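Local coordinates for protein minor fimbrium anchoring subunit Mfa2 (Porphyromonas gingivalis, PDB 5NFI) that anchors the minor (Mfa1) fimbriae in the bacterial outer membrane and regulates their length, at residues 176-187 with 199-210. Sequence-based numbering, arbitrary orientation.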
ATOM      1  N   VAL A 176      -6.230   2.376  -6.324  1.00 56.41           N
ATOM      2  CA  VAL A 176      -7.013   2.606  -5.124  1.00 55.65           C
ATOM      3  C   VAL A 176      -8.449   2.889  -5.489  1.00 56.97           C
ATOM      4  O   VAL A 176      -8.739   3.811  -6.245  1.00 58.15           O
ATOM      5  CB  VAL A 176      -6.447   3.767  -4.293  1.00 55.22           C
ATOM      6  CG1 VAL A 176      -7.424   4.175  -3.172  1.00 54.70           C
ATOM      7  CG2 VAL A 176      -5.093   3.379  -3.743  1.00 53.63           C
ATOM      8  N   ALA A 177      -9.337   2.061  -4.957  1.00 57.30           N
ATOM      9  CA  ALA A 177     -10.762   2.252  -5.118  1.00 59.52           C
ATOM     10  C   ALA A 177     -11.218   3.376  -4.192  1.00 61.51           C
ATOM     11  O   ALA A 177     -10.707   3.530  -3.076  1.00 60.54           O
ATOM     12  CB  ALA A 177     -11.506   0.960  -4.821  1.00 58.60           C
ATOM     13  N   LYS A 178     -12.173   4.174  -4.640  1.00 64.66           N
ATOM     14  CA  LYS A 178     -12.616   5.265  -3.788  1.00 67.62           C
ATOM     15  C   LYS A 178     -13.410   4.710  -2.610  1.00 67.49           C
ATOM     16  O   LYS A 178     -14.157   3.745  -2.754  1.00 67.32           O
ATOM     17  CB  LYS A 178     -13.409   6.306  -4.593  1.00 71.57           C
ATOM     18  CG  LYS A 178     -12.506   7.440  -5.152  1.00 80.80           C
ATOM     19  CD  LYS A 178     -11.059   6.934  -5.389  1.00 86.15           C
ATOM     20  CE  LYS A 178     -10.076   7.977  -5.898  1.00 86.78           C
ATOM     21  NZ  LYS A 178      -8.736   7.320  -6.071  1.00 85.25           N
ATOM     22  N   ALA A 179     -13.196   5.302  -1.439  1.00 67.83           N
ATOM     23  CA  ALA A 179     -13.808   4.839  -0.195  1.00 68.11           C
ATOM     24  C   ALA A 179     -13.777   5.936   0.881  1.00 68.64           C
ATOM     25  O   ALA A 179     -13.095   6.946   0.723  1.00 68.94           O
ATOM     26  CB  ALA A 179     -13.098   3.587   0.303  1.00 66.68           C
ATOM     27  N   ASP A 180     -14.517   5.741   1.969  1.00 68.29           N
ATOM     28  CA  ASP A 180     -14.364   6.583   3.146  1.00 67.54           C
ATOM     29  C   ASP A 180     -12.978   6.409   3.716  1.00 64.73           C
ATOM     30  O   ASP A 180     -12.335   5.389   3.492  1.00 63.66           O
ATOM     31  CB  ASP A 180     -15.386   6.243   4.217  1.00 68.61           C
ATOM     32  CG  ASP A 180     -16.758   6.697   3.856  1.00 71.74           C
ATOM     33  OD1 ASP A 180     -16.888   7.349   2.797  1.00 72.91           O
ATOM     34  OD2 ASP A 180     -17.697   6.427   4.642  1.00 73.15           O
ATOM     35  N   SER A 181     -12.521   7.393   4.472  1.00 63.87           N
ATOM     36  CA  SER A 181     -11.206   7.307   5.065  1.00 62.16           C
ATOM     37  C   SER A 181     -11.169   6.197   6.080  1.00 60.34           C
ATOM     38  O   SER A 181     -12.197   5.758   6.556  1.00 60.60           O
ATOM     39  CB  SER A 181     -10.804   8.636   5.714  1.00 63.07           C
ATOM     40  OG  SER A 181     -10.067   9.421   4.789  1.00 63.39           O
ATOM     41  N   THR A 182      -9.969   5.750   6.401  1.00 56.78           N
ATOM     42  CA  THR A 182      -9.768   4.652   7.318  1.00 54.64           C
ATOM     43  C   THR A 182      -8.736   5.065   8.342  1.00 55.35           C
ATOM     44  O   THR A 182      -7.647   5.524   7.992  1.00 54.52           O
ATOM     45  CB  THR A 182      -9.276   3.381   6.595  1.00 52.03           C
ATOM     46  OG1 THR A 182     -10.222   2.986   5.597  1.00 51.08           O
ATOM     47  CG2 THR A 182      -9.082   2.257   7.574  1.00 50.50           C
ATOM     48  N   TYR A 183      -9.066   4.909   9.610  1.00 55.96           N
ATOM     49  CA  TYR A 183      -8.095   5.207  10.635  1.00 56.97           C
ATOM     50  C   TYR A 183      -7.237   3.977  10.869  1.00 56.34           C
ATOM     51  O   TYR A 183      -7.751   2.869  10.912  1.00 54.62           O
ATOM     52  CB  TYR A 183      -8.792   5.677  11.916  1.00 58.41           C
ATOM     53  CG  TYR A 183      -9.213   7.115  11.813  1.00 60.81           C
ATOM     54  CD1 TYR A 183     -10.424   7.469  11.239  1.00 62.43           C
ATOM     55  CD2 TYR A 183      -8.372   8.135  12.254  1.00 61.87           C
ATOM     56  CE1 TYR A 183     -10.801   8.803  11.128  1.00 64.24           C
ATOM     57  CE2 TYR A 183      -8.736   9.470  12.150  1.00 63.33           C
ATOM     58  CZ  TYR A 183      -9.947   9.799  11.582  1.00 64.84           C
ATOM     59  OH  TYR A 183     -10.297  11.128  11.474  1.00 67.05           O
ATOM     60  N   TYR A 184      -5.926   4.174  10.997  1.00 52.22           N
ATOM     61  CA  TYR A 184      -5.026   3.053  11.283  1.00 54.31           C
ATOM     62  C   TYR A 184      -4.537   3.029  12.734  1.00 58.89           C
ATOM     63  O   TYR A 184      -4.172   4.072  13.297  1.00 57.20           O
ATOM     64  CB  TYR A 184      -3.834   3.072  10.325  1.00 51.47           C
ATOM     65  CG  TYR A 184      -4.239   2.699   8.926  1.00 50.02           C
ATOM     66  CD1 TYR A 184      -4.705   3.661   8.045  1.00 49.54           C
ATOM     67  CD2 TYR A 184      -4.188   1.378   8.497  1.00 49.62           C
ATOM     68  CE1 TYR A 184      -5.087   3.326   6.772  1.00 49.79           C
ATOM     69  CE2 TYR A 184      -4.566   1.033   7.227  1.00 49.52           C
ATOM     70  CZ  TYR A 184      -5.013   2.008   6.366  1.00 49.69           C
ATOM     71  OH  TYR A 184      -5.399   1.664   5.093  1.00 50.16           O
ATOM     72  N   PRO A 185      -4.524   1.822  13.334  1.00 64.86           N
ATOM     73  CA  PRO A 185      -4.242   1.579  14.750  1.00 68.89           C
ATOM     74  C   PRO A 185      -2.854   2.043  15.151  1.00 73.62           C
ATOM     75  O   PRO A 185      -1.865   1.396  14.820  1.00 74.16           O
ATOM     76  CB  PRO A 185      -4.357   0.063  14.881  1.00 69.30           C
ATOM     77  CG  PRO A 185      -5.086  -0.385  13.675  1.00 68.71           C
ATOM     78  CD  PRO A 185      -4.711   0.562  12.602  1.00 66.61           C
ATOM     79  N   GLY A 186      -2.795   3.155  15.874  1.00 77.74           N
ATOM     80  CA  GLY A 186      -1.529   3.725  16.287  1.00 82.40           C
ATOM     81  C   GLY A 186      -1.060   3.256  17.643  1.00 89.39           C
ATOM     82  O   GLY A 186      -1.396   3.849  18.668  1.00 89.43           O
ATOM     83  N   GLU A 187      -0.273   2.188  17.653  1.00 90.61           N
ATOM     84  CA  GLU A 187       0.295   1.700  18.896  1.00 92.58           C
ATOM     85  C   GLU A 187       1.413   2.645  19.344  1.00 90.39           C
ATOM     86  O   GLU A 187       2.235   3.091  18.532  1.00 89.88           O
ATOM     87  CB  GLU A 187       0.779   0.259  18.733  1.00 96.99           C
ATOM     88  CG  GLU A 187      -0.376  -0.690  18.423  1.00101.23           C
ATOM     89  CD  GLU A 187      -1.488  -0.651  19.480  1.00102.00           C
ATOM     90  OE1 GLU A 187      -1.172  -0.678  20.693  1.00103.35           O
ATOM     91  OE2 GLU A 187      -2.679  -0.571  19.094  1.00101.46           O
ATOM     92  N   PHE A 199       3.421   4.071  16.033  1.00 57.49           N
ATOM     93  CA  PHE A 199       3.749   3.306  14.833  1.00 55.30           C
ATOM     94  C   PHE A 199       2.502   2.809  14.089  1.00 53.16           C
ATOM     95  O   PHE A 199       1.644   2.134  14.661  1.00 53.38           O
ATOM     96  CB  PHE A 199       4.653   2.130  15.183  1.00 55.72           C
ATOM     97  CG  PHE A 199       5.025   1.284  13.996  1.00 55.99           C
ATOM     98  CD1 PHE A 199       6.089   1.633  13.188  1.00 56.26           C
ATOM     99  CD2 PHE A 199       4.297   0.141  13.680  1.00 55.97           C
ATOM    100  CE1 PHE A 199       6.427   0.846  12.090  1.00 56.79           C
ATOM    101  CE2 PHE A 199       4.621  -0.634  12.587  1.00 56.07           C
ATOM    102  CZ  PHE A 199       5.688  -0.287  11.793  1.00 56.41           C
ATOM    103  N   PHE A 200       2.418   3.151  12.808  1.00 51.15           N
ATOM    104  CA  PHE A 200       1.284   2.776  11.975  1.00 50.07           C
ATOM    105  C   PHE A 200       1.731   1.884  10.820  1.00 48.52           C
ATOM    106  O   PHE A 200       2.782   2.110  10.217  1.00 48.90           O
ATOM    107  CB  PHE A 200       0.584   4.011  11.390  1.00 50.79           C
ATOM    108  CG  PHE A 200       0.157   5.008  12.409  1.00 51.68           C
ATOM    109  CD1 PHE A 200       1.053   5.942  12.903  1.00 52.00           C
ATOM    110  CD2 PHE A 200      -1.142   5.023  12.873  1.00 52.17           C
ATOM    111  CE1 PHE A 200       0.652   6.866  13.849  1.00 52.34           C
ATOM    112  CE2 PHE A 200      -1.554   5.950  13.825  1.00 52.08           C
ATOM    113  CZ  PHE A 200      -0.664   6.862  14.314  1.00 52.24           C
ATOM    114  N   THR A 201       0.936   0.879  10.499  1.00 46.55           N
ATOM    115  CA  THR A 201       1.126   0.223   9.232  1.00 45.92           C
ATOM    116  C   THR A 201      -0.096   0.525   8.386  1.00 45.03           C
ATOM    117  O   THR A 201      -1.219   0.118   8.711  1.00 45.52           O
ATOM    118  CB  THR A 201       1.327  -1.296   9.360  1.00 47.13           C
ATOM    119  OG1 THR A 201       2.430  -1.564  10.227  1.00 47.86           O
ATOM    120  CG2 THR A 201       1.625  -1.879   7.997  1.00 47.29           C
ATOM    121  N   THR A 202       0.113   1.256   7.305  1.00 43.46           N
ATOM    122  CA  THR A 202      -1.004   1.612   6.467  1.00 43.12           C
ATOM    123  C   THR A 202      -0.778   1.018   5.084  1.00 43.74           C
ATOM    124  O   THR A 202       0.253   0.408   4.830  1.00 44.15           O
ATOM    125  CB  THR A 202      -1.186   3.138   6.392  1.00 42.67           C
ATOM    126  OG1 THR A 202      -2.315   3.450   5.568  1.00 43.93           O
ATOM    127  CG2 THR A 202       0.045   3.793   5.812  1.00 42.28           C
ATOM    128  N   LEU A 203      -1.731   1.186   4.184  1.00 43.93           N
ATOM    129  CA  LEU A 203      -1.526   0.660   2.857  1.00 45.73           C
ATOM    130  C   LEU A 203      -0.961   1.782   1.998  1.00 47.30           C
ATOM    131  O   LEU A 203      -0.067   2.500   2.450  1.00 47.30           O
ATOM    132  CB  LEU A 203      -2.815   0.063   2.292  1.00 46.19           C
ATOM    133  CG  LEU A 203      -3.298  -1.129   3.131  1.00 45.84           C
ATOM    134  CD1 LEU A 203      -4.624  -1.648   2.643  1.00 46.30           C
ATOM    135  CD2 LEU A 203      -2.257  -2.247   3.124  1.00 46.52           C
ATOM    136  N   LYS A 204      -1.448   1.916   0.766  1.00 48.78           N
ATOM    137  CA  LYS A 204      -0.781   2.750  -0.236  1.00 49.72           C
ATOM    138  C   LYS A 204      -0.857   4.244   0.087  1.00 49.31           C
ATOM    139  O   LYS A 204      -1.903   4.766   0.480  1.00 48.56           O
ATOM    140  CB  LYS A 204      -1.373   2.481  -1.626  1.00 51.52           C
ATOM    141  CG  LYS A 204      -0.675   3.194  -2.774  1.00 52.92           C
ATOM    142  CD  LYS A 204      -0.023   2.204  -3.713  1.00 54.54           C
ATOM    143  CE  LYS A 204      -0.249   2.565  -5.173  1.00 57.23           C
ATOM    144  NZ  LYS A 204       0.391   3.871  -5.550  1.00 58.24           N
ATOM    145  N   LEU A 205       0.274   4.919  -0.079  1.00 50.12           N
ATOM    146  CA  LEU A 205       0.338   6.352   0.123  1.00 51.23           C
ATOM    147  C   LEU A 205       0.468   7.066  -1.200  1.00 53.97           C
ATOM    148  O   LEU A 205       1.544   7.143  -1.770  1.00 54.47           O
ATOM    149  CB  LEU A 205       1.514   6.718   1.020  1.00 50.39           C
ATOM    150  CG  LEU A 205       1.477   6.021   2.369  1.00 49.28           C
ATOM    151  CD1 LEU A 205       2.748   6.306   3.119  1.00 48.97           C
ATOM    152  CD2 LEU A 205       0.265   6.472   3.141  1.00 48.65           C
ATOM    153  N   GLU A 206      -0.628   7.610  -1.690  1.00 56.42           N
ATOM    154  CA  GLU A 206      -0.528   8.378  -2.903  1.00 59.59           C
ATOM    155  C   GLU A 206      -1.526   9.509  -2.873  1.00 60.92           C
ATOM    156  O   GLU A 206      -2.476   9.497  -2.114  1.00 59.36           O
ATOM    157  CB  GLU A 206      -0.755   7.495  -4.128  1.00 61.78           C
ATOM    158  CG  GLU A 206      -2.208   7.137  -4.372  1.00 62.95           C
ATOM    159  CD  GLU A 206      -2.374   6.113  -5.473  1.00 65.05           C
ATOM    160  OE1 GLU A 206      -3.420   6.138  -6.158  1.00 67.19           O
ATOM    161  OE2 GLU A 206      -1.465   5.278  -5.650  1.00 64.70           O
ATOM    162  N   SER A 207      -1.278  10.493  -3.716  1.00 64.38           N
ATOM    163  CA  SER A 207      -2.139  11.642  -3.832  1.00 66.20           C
ATOM    164  C   SER A 207      -3.445  11.231  -4.460  1.00 68.56           C
ATOM    165  O   SER A 207      -3.506  10.210  -5.130  1.00 68.27           O
ATOM    166  CB  SER A 207      -1.445  12.702  -4.666  1.00 67.98           C
ATOM    167  OG  SER A 207      -0.603  12.075  -5.618  1.00 69.05           O
ATOM    168  N   GLY A 208      -4.492  12.014  -4.235  1.00 71.66           N
ATOM    169  CA  GLY A 208      -5.750  11.808  -4.927  1.00 73.85           C
ATOM    170  C   GLY A 208      -6.922  11.616  -3.992  1.00 74.19           C
ATOM    171  O   GLY A 208      -8.069  11.525  -4.435  1.00 75.74           O
ATOM    172  N   HIS A 209      -6.625  11.560  -2.700  1.00 71.99           N
ATOM    173  CA  HIS A 209      -7.618  11.277  -1.670  1.00 71.34           C
ATOM    174  C   HIS A 209      -6.993  11.592  -0.323  1.00 69.90           C
ATOM    175  O   HIS A 209      -5.811  11.938  -0.245  1.00 70.27           O
ATOM    176  CB  HIS A 209      -8.065   9.818  -1.724  1.00 71.04           C
ATOM    177  CG  HIS A 209      -6.923   8.858  -1.843  1.00 69.29           C
ATOM    178  ND1 HIS A 209      -6.553   8.288  -3.043  1.00 70.14           N
ATOM    179  CD2 HIS A 209      -6.035   8.413  -0.924  1.00 66.93           C
ATOM    180  CE1 HIS A 209      -5.498   7.516  -2.850  1.00 68.72           C
ATOM    181  NE2 HIS A 209      -5.163   7.577  -1.573  1.00 66.83           N
ATOM    182  N   GLU A 210      -7.774  11.452   0.738  1.00 68.12           N
ATOM    183  CA  GLU A 210      -7.343  11.911   2.046  1.00 66.18           C
ATOM    184  C   GLU A 210      -6.174  11.099   2.565  1.00 63.37           C
ATOM    185  O   GLU A 210      -6.176   9.876   2.477  1.00 62.94           O
ATOM    186  CB  GLU A 210      -8.503  11.851   3.035  1.00 66.51           C
ATOM    187  CG  GLU A 210      -8.166  12.344   4.421  1.00 66.56           C
ATOM    188  CD  GLU A 210      -9.396  12.454   5.289  1.00 68.35           C
ATOM    189  OE1 GLU A 210      -9.312  12.165   6.509  1.00 67.64           O
ATOM    190  OE2 GLU A 210     -10.459  12.815   4.734  1.00 70.87           O
TER
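Tyr184 lays its ring across the 199-202 strand end, Thr202 packing over one face: Thr202 CB lies 3.8 Å from the ring centroid, only 4° off the normal, a CH-pi contact. Thr182 CG2 of the same strand as Tyr184 lies over the opposite face, toward its rim. CG of Tyr184, turned anti to the carbonyl carbon (chi1 -71°), sends the ring over Thr202, and Tyr184 OH comes within 4.0 Å of Leu203 CG. Further along, the Phe200 ring turns an edge to the Tyr184 carbonyl, and Phe200 CE2 touches Gly186 CA.

Between the two segments the one backbone bond is Phe199 N to Glu187 O, 2.9 Å and nearly straight (163°), in an antiparallel hydrogen-bonded pair. From there toward Tyr184 and Thr202 the chains separate, and side chains bridge the gap.

At the other end, Val176 CG1 meets His209 CE1 at 3.9 Å, and Lys178 NZ approaches the same ring. Ser181 OG sits against the Glu210 carboxylate but hydrogen-bonds to Ser166.

Asn167 OD1 bonds Tyr184 OH, and its ND2 bonds Thr202 OG1. The two segments belong to the hairpin of strands 182-190 and 196-202, consistent with the beta-rich, transthyretin-like fold to which the family is assigned; strand 159-165 pairs with the former and packs Ile161 and Leu163 on Phe200, while strand 133-151 pairs with the latter.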